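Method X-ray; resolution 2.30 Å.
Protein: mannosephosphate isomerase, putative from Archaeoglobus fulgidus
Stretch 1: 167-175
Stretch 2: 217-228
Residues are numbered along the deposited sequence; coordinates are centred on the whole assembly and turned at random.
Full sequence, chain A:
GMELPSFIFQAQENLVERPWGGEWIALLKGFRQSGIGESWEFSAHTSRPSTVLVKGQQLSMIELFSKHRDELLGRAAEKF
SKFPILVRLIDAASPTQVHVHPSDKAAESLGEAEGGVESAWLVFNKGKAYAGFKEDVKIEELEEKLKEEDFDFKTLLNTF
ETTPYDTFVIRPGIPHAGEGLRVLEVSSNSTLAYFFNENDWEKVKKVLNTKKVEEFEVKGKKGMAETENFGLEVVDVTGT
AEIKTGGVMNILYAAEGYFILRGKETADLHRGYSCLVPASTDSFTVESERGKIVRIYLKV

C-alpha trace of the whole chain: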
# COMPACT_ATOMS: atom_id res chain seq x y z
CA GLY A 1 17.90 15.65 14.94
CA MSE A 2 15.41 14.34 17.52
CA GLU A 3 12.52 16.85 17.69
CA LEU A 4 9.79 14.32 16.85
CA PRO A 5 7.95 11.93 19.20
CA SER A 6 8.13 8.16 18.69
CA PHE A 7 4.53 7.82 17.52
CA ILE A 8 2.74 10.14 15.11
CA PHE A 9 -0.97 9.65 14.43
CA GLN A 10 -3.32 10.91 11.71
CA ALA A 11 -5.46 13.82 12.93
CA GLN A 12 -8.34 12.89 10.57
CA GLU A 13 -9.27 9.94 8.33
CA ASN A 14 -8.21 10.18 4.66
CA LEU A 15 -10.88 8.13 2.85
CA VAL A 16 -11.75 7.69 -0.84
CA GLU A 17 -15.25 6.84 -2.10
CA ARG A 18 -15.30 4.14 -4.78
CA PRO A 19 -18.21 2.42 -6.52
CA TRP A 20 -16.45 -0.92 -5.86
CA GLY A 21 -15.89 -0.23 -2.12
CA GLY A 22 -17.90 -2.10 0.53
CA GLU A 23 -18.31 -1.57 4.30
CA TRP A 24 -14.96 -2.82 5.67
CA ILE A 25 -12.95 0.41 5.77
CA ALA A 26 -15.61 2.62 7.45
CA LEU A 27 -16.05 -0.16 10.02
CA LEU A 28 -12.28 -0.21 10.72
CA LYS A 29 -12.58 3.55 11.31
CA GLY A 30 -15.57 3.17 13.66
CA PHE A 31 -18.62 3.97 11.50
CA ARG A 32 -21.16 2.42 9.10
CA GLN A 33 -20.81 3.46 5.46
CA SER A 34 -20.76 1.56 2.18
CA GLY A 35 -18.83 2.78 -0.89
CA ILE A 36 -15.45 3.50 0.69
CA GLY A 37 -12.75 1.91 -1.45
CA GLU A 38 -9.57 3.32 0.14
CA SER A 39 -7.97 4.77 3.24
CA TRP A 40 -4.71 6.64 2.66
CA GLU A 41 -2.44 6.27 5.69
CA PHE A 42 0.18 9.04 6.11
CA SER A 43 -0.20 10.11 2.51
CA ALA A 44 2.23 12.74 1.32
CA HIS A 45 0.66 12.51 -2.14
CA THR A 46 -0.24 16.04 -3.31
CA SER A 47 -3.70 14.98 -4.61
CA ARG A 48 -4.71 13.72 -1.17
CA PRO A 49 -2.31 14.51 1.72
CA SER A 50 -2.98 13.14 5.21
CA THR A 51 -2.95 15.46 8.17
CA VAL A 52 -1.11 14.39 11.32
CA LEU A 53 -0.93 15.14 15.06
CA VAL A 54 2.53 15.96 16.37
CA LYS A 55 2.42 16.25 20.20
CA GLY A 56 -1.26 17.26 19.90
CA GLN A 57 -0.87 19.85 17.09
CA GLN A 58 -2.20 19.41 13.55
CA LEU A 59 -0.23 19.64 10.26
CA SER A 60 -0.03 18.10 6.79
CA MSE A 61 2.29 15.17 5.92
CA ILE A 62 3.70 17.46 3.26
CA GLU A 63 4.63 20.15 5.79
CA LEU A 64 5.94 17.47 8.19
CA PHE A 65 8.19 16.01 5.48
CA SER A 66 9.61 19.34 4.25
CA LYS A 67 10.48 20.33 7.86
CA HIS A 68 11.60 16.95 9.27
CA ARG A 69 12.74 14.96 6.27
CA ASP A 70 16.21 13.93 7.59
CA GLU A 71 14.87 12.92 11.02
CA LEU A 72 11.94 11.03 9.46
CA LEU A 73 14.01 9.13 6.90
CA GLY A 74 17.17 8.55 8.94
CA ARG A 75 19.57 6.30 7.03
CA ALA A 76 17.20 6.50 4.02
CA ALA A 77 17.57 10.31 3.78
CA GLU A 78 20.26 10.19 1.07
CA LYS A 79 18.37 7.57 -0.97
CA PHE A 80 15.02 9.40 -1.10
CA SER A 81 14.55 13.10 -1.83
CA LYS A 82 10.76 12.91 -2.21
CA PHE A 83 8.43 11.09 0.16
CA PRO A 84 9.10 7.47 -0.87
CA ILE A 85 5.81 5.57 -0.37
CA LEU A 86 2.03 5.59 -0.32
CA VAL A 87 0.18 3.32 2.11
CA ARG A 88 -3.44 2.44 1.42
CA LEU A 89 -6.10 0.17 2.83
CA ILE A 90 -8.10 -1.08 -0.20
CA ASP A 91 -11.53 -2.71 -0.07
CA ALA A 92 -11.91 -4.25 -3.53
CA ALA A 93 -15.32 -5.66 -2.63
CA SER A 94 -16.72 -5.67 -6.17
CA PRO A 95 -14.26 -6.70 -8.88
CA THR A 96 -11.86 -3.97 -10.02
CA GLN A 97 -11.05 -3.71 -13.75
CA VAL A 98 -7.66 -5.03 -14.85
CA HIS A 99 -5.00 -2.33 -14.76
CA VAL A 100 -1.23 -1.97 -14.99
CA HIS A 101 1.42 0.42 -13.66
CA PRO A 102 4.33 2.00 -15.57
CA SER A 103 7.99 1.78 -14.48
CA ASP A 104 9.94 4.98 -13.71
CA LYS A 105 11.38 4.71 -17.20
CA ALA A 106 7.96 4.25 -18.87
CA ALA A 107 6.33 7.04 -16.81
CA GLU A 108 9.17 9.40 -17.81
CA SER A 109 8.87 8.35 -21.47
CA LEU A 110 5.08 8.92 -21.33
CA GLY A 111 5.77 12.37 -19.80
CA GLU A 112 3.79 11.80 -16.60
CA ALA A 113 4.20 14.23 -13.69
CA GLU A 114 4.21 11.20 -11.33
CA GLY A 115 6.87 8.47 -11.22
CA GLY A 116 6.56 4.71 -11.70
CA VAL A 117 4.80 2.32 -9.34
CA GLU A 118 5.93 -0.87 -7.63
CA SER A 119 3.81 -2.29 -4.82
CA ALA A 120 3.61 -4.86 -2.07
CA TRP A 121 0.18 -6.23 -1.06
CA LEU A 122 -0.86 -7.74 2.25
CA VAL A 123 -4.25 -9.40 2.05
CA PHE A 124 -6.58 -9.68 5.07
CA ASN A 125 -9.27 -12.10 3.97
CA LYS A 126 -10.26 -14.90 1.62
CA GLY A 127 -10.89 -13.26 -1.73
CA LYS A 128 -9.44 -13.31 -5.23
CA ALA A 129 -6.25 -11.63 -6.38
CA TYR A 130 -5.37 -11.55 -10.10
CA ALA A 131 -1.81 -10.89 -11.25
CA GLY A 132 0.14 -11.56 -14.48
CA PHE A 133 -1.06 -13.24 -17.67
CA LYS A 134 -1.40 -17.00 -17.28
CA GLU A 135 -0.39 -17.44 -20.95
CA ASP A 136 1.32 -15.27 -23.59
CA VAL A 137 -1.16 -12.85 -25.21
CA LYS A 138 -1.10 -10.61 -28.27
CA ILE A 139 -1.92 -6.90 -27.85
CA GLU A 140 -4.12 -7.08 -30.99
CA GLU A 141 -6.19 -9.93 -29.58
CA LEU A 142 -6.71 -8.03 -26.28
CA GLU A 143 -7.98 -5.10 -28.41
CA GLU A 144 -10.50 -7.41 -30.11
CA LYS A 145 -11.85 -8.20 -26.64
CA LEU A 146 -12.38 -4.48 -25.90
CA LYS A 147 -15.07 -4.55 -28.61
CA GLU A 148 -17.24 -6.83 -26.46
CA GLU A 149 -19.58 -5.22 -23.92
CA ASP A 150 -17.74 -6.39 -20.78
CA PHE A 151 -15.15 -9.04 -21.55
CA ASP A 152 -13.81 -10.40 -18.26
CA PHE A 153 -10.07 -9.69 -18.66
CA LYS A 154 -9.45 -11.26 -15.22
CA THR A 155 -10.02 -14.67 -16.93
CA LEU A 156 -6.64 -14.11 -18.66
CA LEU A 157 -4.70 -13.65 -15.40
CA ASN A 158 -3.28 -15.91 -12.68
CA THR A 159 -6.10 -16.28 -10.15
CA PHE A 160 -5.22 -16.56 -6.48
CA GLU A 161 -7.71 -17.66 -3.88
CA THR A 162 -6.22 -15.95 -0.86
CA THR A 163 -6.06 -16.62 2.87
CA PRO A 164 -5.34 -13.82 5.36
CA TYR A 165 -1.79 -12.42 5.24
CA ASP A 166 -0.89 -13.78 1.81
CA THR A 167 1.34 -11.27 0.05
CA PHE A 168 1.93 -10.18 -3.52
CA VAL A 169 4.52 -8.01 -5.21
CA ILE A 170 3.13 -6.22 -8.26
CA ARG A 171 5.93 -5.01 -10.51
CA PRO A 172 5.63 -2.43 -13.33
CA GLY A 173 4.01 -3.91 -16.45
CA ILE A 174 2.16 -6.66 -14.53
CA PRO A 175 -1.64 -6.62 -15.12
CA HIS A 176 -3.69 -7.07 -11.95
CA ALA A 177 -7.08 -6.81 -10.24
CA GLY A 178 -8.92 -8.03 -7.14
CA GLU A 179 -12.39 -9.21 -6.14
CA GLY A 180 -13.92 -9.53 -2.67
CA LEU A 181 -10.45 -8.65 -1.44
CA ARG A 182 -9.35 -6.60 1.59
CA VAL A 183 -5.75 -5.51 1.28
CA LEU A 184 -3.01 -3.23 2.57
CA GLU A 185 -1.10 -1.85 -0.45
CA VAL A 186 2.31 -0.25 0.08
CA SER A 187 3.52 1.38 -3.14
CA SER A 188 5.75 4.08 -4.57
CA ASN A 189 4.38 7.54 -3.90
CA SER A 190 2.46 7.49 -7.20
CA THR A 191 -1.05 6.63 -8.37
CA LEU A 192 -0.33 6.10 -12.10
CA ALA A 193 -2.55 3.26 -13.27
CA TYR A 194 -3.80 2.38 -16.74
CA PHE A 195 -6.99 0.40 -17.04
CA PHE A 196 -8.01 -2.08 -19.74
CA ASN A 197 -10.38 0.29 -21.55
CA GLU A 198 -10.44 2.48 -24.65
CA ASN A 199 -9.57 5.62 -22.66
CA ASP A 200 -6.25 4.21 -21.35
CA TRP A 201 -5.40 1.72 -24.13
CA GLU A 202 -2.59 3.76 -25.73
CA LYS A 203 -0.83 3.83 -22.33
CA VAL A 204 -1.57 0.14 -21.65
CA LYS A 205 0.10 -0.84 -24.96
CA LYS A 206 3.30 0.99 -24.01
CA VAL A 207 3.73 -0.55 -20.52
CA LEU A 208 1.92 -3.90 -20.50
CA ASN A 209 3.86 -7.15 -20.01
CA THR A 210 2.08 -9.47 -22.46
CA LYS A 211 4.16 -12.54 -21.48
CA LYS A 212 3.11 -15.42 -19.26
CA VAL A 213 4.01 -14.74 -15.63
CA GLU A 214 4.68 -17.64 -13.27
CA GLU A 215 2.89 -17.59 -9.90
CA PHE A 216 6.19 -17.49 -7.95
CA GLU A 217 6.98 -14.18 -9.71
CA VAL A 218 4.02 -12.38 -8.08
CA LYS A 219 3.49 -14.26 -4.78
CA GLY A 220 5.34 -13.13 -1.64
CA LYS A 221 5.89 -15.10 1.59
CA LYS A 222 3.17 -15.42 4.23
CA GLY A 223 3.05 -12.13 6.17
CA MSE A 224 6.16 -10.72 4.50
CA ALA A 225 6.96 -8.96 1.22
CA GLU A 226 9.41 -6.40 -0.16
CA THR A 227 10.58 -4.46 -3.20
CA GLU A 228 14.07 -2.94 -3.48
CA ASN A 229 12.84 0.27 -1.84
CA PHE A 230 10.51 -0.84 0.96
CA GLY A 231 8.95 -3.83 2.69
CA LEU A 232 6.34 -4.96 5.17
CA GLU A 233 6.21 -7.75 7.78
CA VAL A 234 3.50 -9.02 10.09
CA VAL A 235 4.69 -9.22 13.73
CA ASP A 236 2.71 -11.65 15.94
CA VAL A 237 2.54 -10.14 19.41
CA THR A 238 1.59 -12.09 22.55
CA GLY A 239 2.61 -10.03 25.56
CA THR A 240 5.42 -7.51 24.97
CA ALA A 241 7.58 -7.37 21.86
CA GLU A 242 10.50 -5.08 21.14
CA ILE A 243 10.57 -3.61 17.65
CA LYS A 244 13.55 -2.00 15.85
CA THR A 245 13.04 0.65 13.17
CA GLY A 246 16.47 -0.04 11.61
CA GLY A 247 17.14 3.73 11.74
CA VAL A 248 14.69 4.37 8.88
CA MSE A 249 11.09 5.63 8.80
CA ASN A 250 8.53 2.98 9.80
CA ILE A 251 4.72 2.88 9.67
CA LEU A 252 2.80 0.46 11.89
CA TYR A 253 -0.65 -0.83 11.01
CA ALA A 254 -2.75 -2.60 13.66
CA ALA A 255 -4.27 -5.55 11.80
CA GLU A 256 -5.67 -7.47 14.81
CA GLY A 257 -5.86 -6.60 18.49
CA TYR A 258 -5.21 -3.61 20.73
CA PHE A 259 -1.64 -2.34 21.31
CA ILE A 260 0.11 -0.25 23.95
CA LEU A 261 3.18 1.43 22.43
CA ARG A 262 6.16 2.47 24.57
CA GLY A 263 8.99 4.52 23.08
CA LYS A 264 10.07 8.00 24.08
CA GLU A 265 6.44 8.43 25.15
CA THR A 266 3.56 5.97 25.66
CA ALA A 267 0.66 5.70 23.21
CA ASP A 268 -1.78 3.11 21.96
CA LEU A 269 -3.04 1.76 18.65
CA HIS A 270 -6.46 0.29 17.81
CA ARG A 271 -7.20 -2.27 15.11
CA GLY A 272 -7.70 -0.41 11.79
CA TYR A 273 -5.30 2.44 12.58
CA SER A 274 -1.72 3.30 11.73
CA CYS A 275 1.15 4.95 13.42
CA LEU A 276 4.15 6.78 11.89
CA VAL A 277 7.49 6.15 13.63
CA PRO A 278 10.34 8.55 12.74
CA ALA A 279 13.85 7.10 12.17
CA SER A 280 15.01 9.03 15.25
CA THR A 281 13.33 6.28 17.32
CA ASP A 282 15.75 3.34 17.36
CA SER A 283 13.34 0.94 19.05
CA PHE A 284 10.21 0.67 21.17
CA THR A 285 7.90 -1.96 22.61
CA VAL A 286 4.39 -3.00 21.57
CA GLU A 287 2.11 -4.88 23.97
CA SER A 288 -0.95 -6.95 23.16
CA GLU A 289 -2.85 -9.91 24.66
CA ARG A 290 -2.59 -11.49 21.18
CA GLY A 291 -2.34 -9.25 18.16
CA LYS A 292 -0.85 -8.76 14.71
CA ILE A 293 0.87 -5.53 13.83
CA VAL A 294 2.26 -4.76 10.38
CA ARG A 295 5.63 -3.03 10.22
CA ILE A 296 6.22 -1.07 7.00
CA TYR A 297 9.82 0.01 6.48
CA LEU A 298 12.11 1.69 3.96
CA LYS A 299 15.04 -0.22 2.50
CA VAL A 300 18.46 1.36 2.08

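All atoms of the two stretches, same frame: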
# COMPACT_ATOMS: atom_id res chain seq x y z
N THR A 167 0.76 -12.47 0.63
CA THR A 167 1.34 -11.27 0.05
C THR A 167 1.58 -11.42 -1.44
O THR A 167 1.70 -12.53 -1.97
CB THR A 167 2.69 -10.86 0.73
OG1 THR A 167 3.68 -11.86 0.50
CG2 THR A 167 2.54 -10.63 2.23
N PHE A 168 1.63 -10.27 -2.11
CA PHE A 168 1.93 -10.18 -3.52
C PHE A 168 2.89 -9.03 -3.72
O PHE A 168 2.90 -8.07 -2.94
CB PHE A 168 0.64 -9.95 -4.34
CG PHE A 168 -0.33 -11.08 -4.24
CD1 PHE A 168 -0.24 -12.16 -5.11
CD2 PHE A 168 -1.30 -11.09 -3.25
CE1 PHE A 168 -1.11 -13.24 -5.00
CE2 PHE A 168 -2.18 -12.16 -3.13
CZ PHE A 168 -2.08 -13.24 -4.01
N VAL A 169 3.71 -9.13 -4.76
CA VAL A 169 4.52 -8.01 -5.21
C VAL A 169 4.16 -7.77 -6.66
O VAL A 169 4.35 -8.64 -7.51
CB VAL A 169 6.06 -8.25 -5.05
CG1 VAL A 169 6.86 -7.08 -5.65
CG2 VAL A 169 6.43 -8.45 -3.56
N ILE A 170 3.59 -6.59 -6.93
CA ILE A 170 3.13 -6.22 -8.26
C ILE A 170 4.12 -5.26 -8.87
O ILE A 170 4.20 -4.08 -8.48
CB ILE A 170 1.69 -5.60 -8.23
CG1 ILE A 170 0.72 -6.48 -7.41
CG2 ILE A 170 1.17 -5.36 -9.65
CD1 ILE A 170 0.48 -7.87 -7.97
N ARG A 171 4.89 -5.77 -9.82
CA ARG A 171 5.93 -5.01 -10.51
C ARG A 171 5.38 -4.28 -11.74
O ARG A 171 4.34 -4.66 -12.29
CB ARG A 171 7.09 -5.94 -10.87
CG ARG A 171 7.80 -6.47 -9.62
CD ARG A 171 9.01 -7.36 -9.90
NE ARG A 171 9.57 -7.83 -8.62
CZ ARG A 171 9.19 -8.95 -8.00
NH1 ARG A 171 8.28 -9.75 -8.55
NH2 ARG A 171 9.73 -9.28 -6.83
N PRO A 172 6.07 -3.20 -12.16
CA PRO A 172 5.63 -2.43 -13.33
C PRO A 172 5.40 -3.34 -14.54
O PRO A 172 6.18 -4.27 -14.78
CB PRO A 172 6.81 -1.50 -13.59
CG PRO A 172 7.42 -1.30 -12.25
CD PRO A 172 7.29 -2.62 -11.55
N GLY A 173 4.33 -3.10 -15.28
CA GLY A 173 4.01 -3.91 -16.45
C GLY A 173 3.10 -5.10 -16.18
O GLY A 173 2.50 -5.63 -17.12
N ILE A 174 3.00 -5.51 -14.92
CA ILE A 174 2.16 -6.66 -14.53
C ILE A 174 0.68 -6.26 -14.40
O ILE A 174 0.35 -5.43 -13.57
CB ILE A 174 2.64 -7.33 -13.20
CG1 ILE A 174 4.12 -7.78 -13.29
CG2 ILE A 174 1.74 -8.50 -12.80
CD1 ILE A 174 4.39 -8.85 -14.32
N PRO A 175 -0.20 -6.87 -15.21
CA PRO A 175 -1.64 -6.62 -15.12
C PRO A 175 -2.21 -7.26 -13.85
O PRO A 175 -1.78 -8.36 -13.45
CB PRO A 175 -2.20 -7.32 -16.36
CG PRO A 175 -1.21 -8.43 -16.63
CD PRO A 175 0.13 -7.86 -16.26
N GLU A 217 6.51 -15.53 -9.38
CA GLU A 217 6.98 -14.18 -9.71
C GLU A 217 6.13 -13.08 -9.09
O GLU A 217 6.58 -11.94 -8.99
CB GLU A 217 7.05 -13.98 -11.23
CG GLU A 217 7.92 -14.97 -12.00
CD GLU A 217 7.82 -14.77 -13.51
OE1 GLU A 217 8.10 -13.64 -13.98
OE2 GLU A 217 7.46 -15.71 -14.24
N VAL A 218 4.90 -13.39 -8.68
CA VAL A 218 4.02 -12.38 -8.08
C VAL A 218 3.69 -12.63 -6.60
O VAL A 218 3.38 -11.69 -5.87
CB VAL A 218 2.71 -12.14 -8.91
CG1 VAL A 218 3.05 -11.67 -10.32
CG2 VAL A 218 1.85 -13.38 -8.96
N LYS A 219 3.77 -13.88 -6.16
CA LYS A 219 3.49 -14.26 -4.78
C LYS A 219 4.65 -13.93 -3.83
O LYS A 219 5.80 -14.25 -4.13
CB LYS A 219 3.22 -15.76 -4.70
CG LYS A 219 1.77 -16.18 -4.77
CD LYS A 219 1.71 -17.71 -4.81
CE LYS A 219 0.50 -18.27 -4.07
NZ LYS A 219 0.14 -19.67 -4.52
N GLY A 220 4.34 -13.30 -2.70
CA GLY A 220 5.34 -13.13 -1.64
C GLY A 220 5.24 -14.27 -0.63
O GLY A 220 4.48 -15.22 -0.83
N LYS A 221 6.00 -14.16 0.46
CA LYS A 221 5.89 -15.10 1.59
C LYS A 221 4.73 -14.72 2.50
O LYS A 221 4.33 -13.56 2.55
CB LYS A 221 7.18 -15.15 2.41
CG LYS A 221 8.35 -15.78 1.67
CD LYS A 221 9.59 -15.91 2.54
CE LYS A 221 10.82 -16.24 1.68
NZ LYS A 221 11.94 -16.77 2.53
N LYS A 222 4.19 -15.69 3.23
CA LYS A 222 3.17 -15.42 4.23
C LYS A 222 3.61 -14.30 5.19
O LYS A 222 4.67 -14.39 5.82
CB LYS A 222 2.83 -16.72 5.01
CG LYS A 222 1.76 -16.56 6.10
CD LYS A 222 0.39 -16.13 5.58
CE LYS A 222 -0.39 -17.30 5.00
NZ LYS A 222 -1.75 -16.92 4.53
N GLY A 223 2.83 -13.23 5.24
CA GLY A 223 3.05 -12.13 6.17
C GLY A 223 4.28 -11.26 5.92
O GLY A 223 4.68 -10.51 6.80
N MSE A 224 4.85 -11.31 4.73
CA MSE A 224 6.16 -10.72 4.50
C MSE A 224 6.42 -10.52 3.01
O MSE A 224 6.44 -11.49 2.25
CB MSE A 224 7.20 -11.67 5.06
CG MSE A 224 8.47 -11.08 5.55
SE MSE A 224 9.53 -12.65 6.20
CE MSE A 224 10.90 -12.67 4.77
N ALA A 225 6.63 -9.28 2.60
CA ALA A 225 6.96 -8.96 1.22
C ALA A 225 7.81 -7.70 1.14
O ALA A 225 7.71 -6.83 2.00
CB ALA A 225 5.69 -8.80 0.37
N GLU A 226 8.63 -7.61 0.10
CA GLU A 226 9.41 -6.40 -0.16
C GLU A 226 9.72 -6.14 -1.63
O GLU A 226 9.64 -7.03 -2.48
CB GLU A 226 10.69 -6.34 0.71
CG GLU A 226 11.57 -7.55 0.70
CD GLU A 226 12.76 -7.46 1.67
OE1 GLU A 226 12.60 -7.18 2.89
OE2 GLU A 226 13.89 -7.66 1.19
N THR A 227 10.03 -4.88 -1.92
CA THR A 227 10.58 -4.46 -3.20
C THR A 227 12.02 -4.06 -2.89
O THR A 227 12.52 -4.39 -1.81
CB THR A 227 9.77 -3.30 -3.81
OG1 THR A 227 10.00 -2.10 -3.06
CG2 THR A 227 8.27 -3.62 -3.81
N GLU A 228 12.70 -3.36 -3.80
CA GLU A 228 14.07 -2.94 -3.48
C GLU A 228 14.08 -1.67 -2.63
O GLU A 228 15.11 -1.30 -2.09
CB GLU A 228 14.95 -2.77 -4.73
CG GLU A 228 15.50 -4.10 -5.35
CD GLU A 228 16.58 -4.79 -4.49
OE1 GLU A 228 17.76 -4.80 -4.92
OE2 GLU A 228 16.27 -5.32 -3.39
O HOH W 1 1.86 -15.23 0.24
O HOH W 2 10.88 -8.04 -4.61

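How does the start of stretch 2 take hold of stretch 1? At Glu217 it is the backbone carbonyl that is used: Arg171 NH1 donates a weak hydrogen bond to Glu217 O at 2.8 Å, with the acceptor lying at the edge of the guanidinium, near its plane. Arg171 reaches it through a side chain whose CB leaves sideways but whose end comes nearer. Val218 then contributes on two fronts. Its carbonyl accepts a hydrogen bond from Val169 N, with Val169 N to Val218 O at 2.8 Å, and its side chain meets Ile174 in an apolar contact, Val218 CG1 to Ile174 CG2 at 4.2 Å. Val218 O also receives a CA-H...O contact from Phe168 CA at 3.1 Å, so this one carbonyl faces two successive residues of the strand.

What joins the two backbones where they run closest? Phe168 and Lys219 form a single beta bridge, the distance from Phe168 CA to Lys219 CA being 4.5 Å. The CB of Lys219 points away, yet Lys219 CG still lies 4.1 Å from Phe168 CE1, obliquely to the ring. The bonds come from their neighbours: beside the Val169 N bond already described, Gly220 N donates to Thr167 O at 2.8 Å, and both are nearly straight.

Why does Gly220 suit its place, and what happens in the turn after it? A CB on Gly220 would point toward stretch 1 and fall 2.1 Å from Thr167 OG1, a clash. Water 1 adds a further link, accepting from Thr167 N at 3.0 Å and donating to Gly220 O at 2.8 Å. The Thr167 hydroxyl donates a hydrogen bond to Lys221 O, Thr167 OG1 to Lys221 O being 2.7 Å, which anchors the type II turn from Lys221 to Met224. Within the turn Lys221 O also accepts from Met224 N at 3.2 Å, and Gly223 adopts a positive phi that favours glycine.

How does stretch 2 finish the contact beyond the turn? The strand 224-226 runs at 10° to strand 167-170, nearly parallel, but at a closest approach of 6.8 Å between their axes side chains fill the space between. Ala225 points its small methyl toward stretch 1, with Ala225 CB 3.7 Å from Thr167 CB and 4.0 Å from Val169 CG2. At Glu226 the backbone takes part through water 2, which donates to Glu226 O at 2.7 Å and accepts from Arg171 NH2 at 2.8 Å. Val169 extends the apolar patch to Thr227, Val169 CG1 to Thr227 CG2 at 4.2 Å.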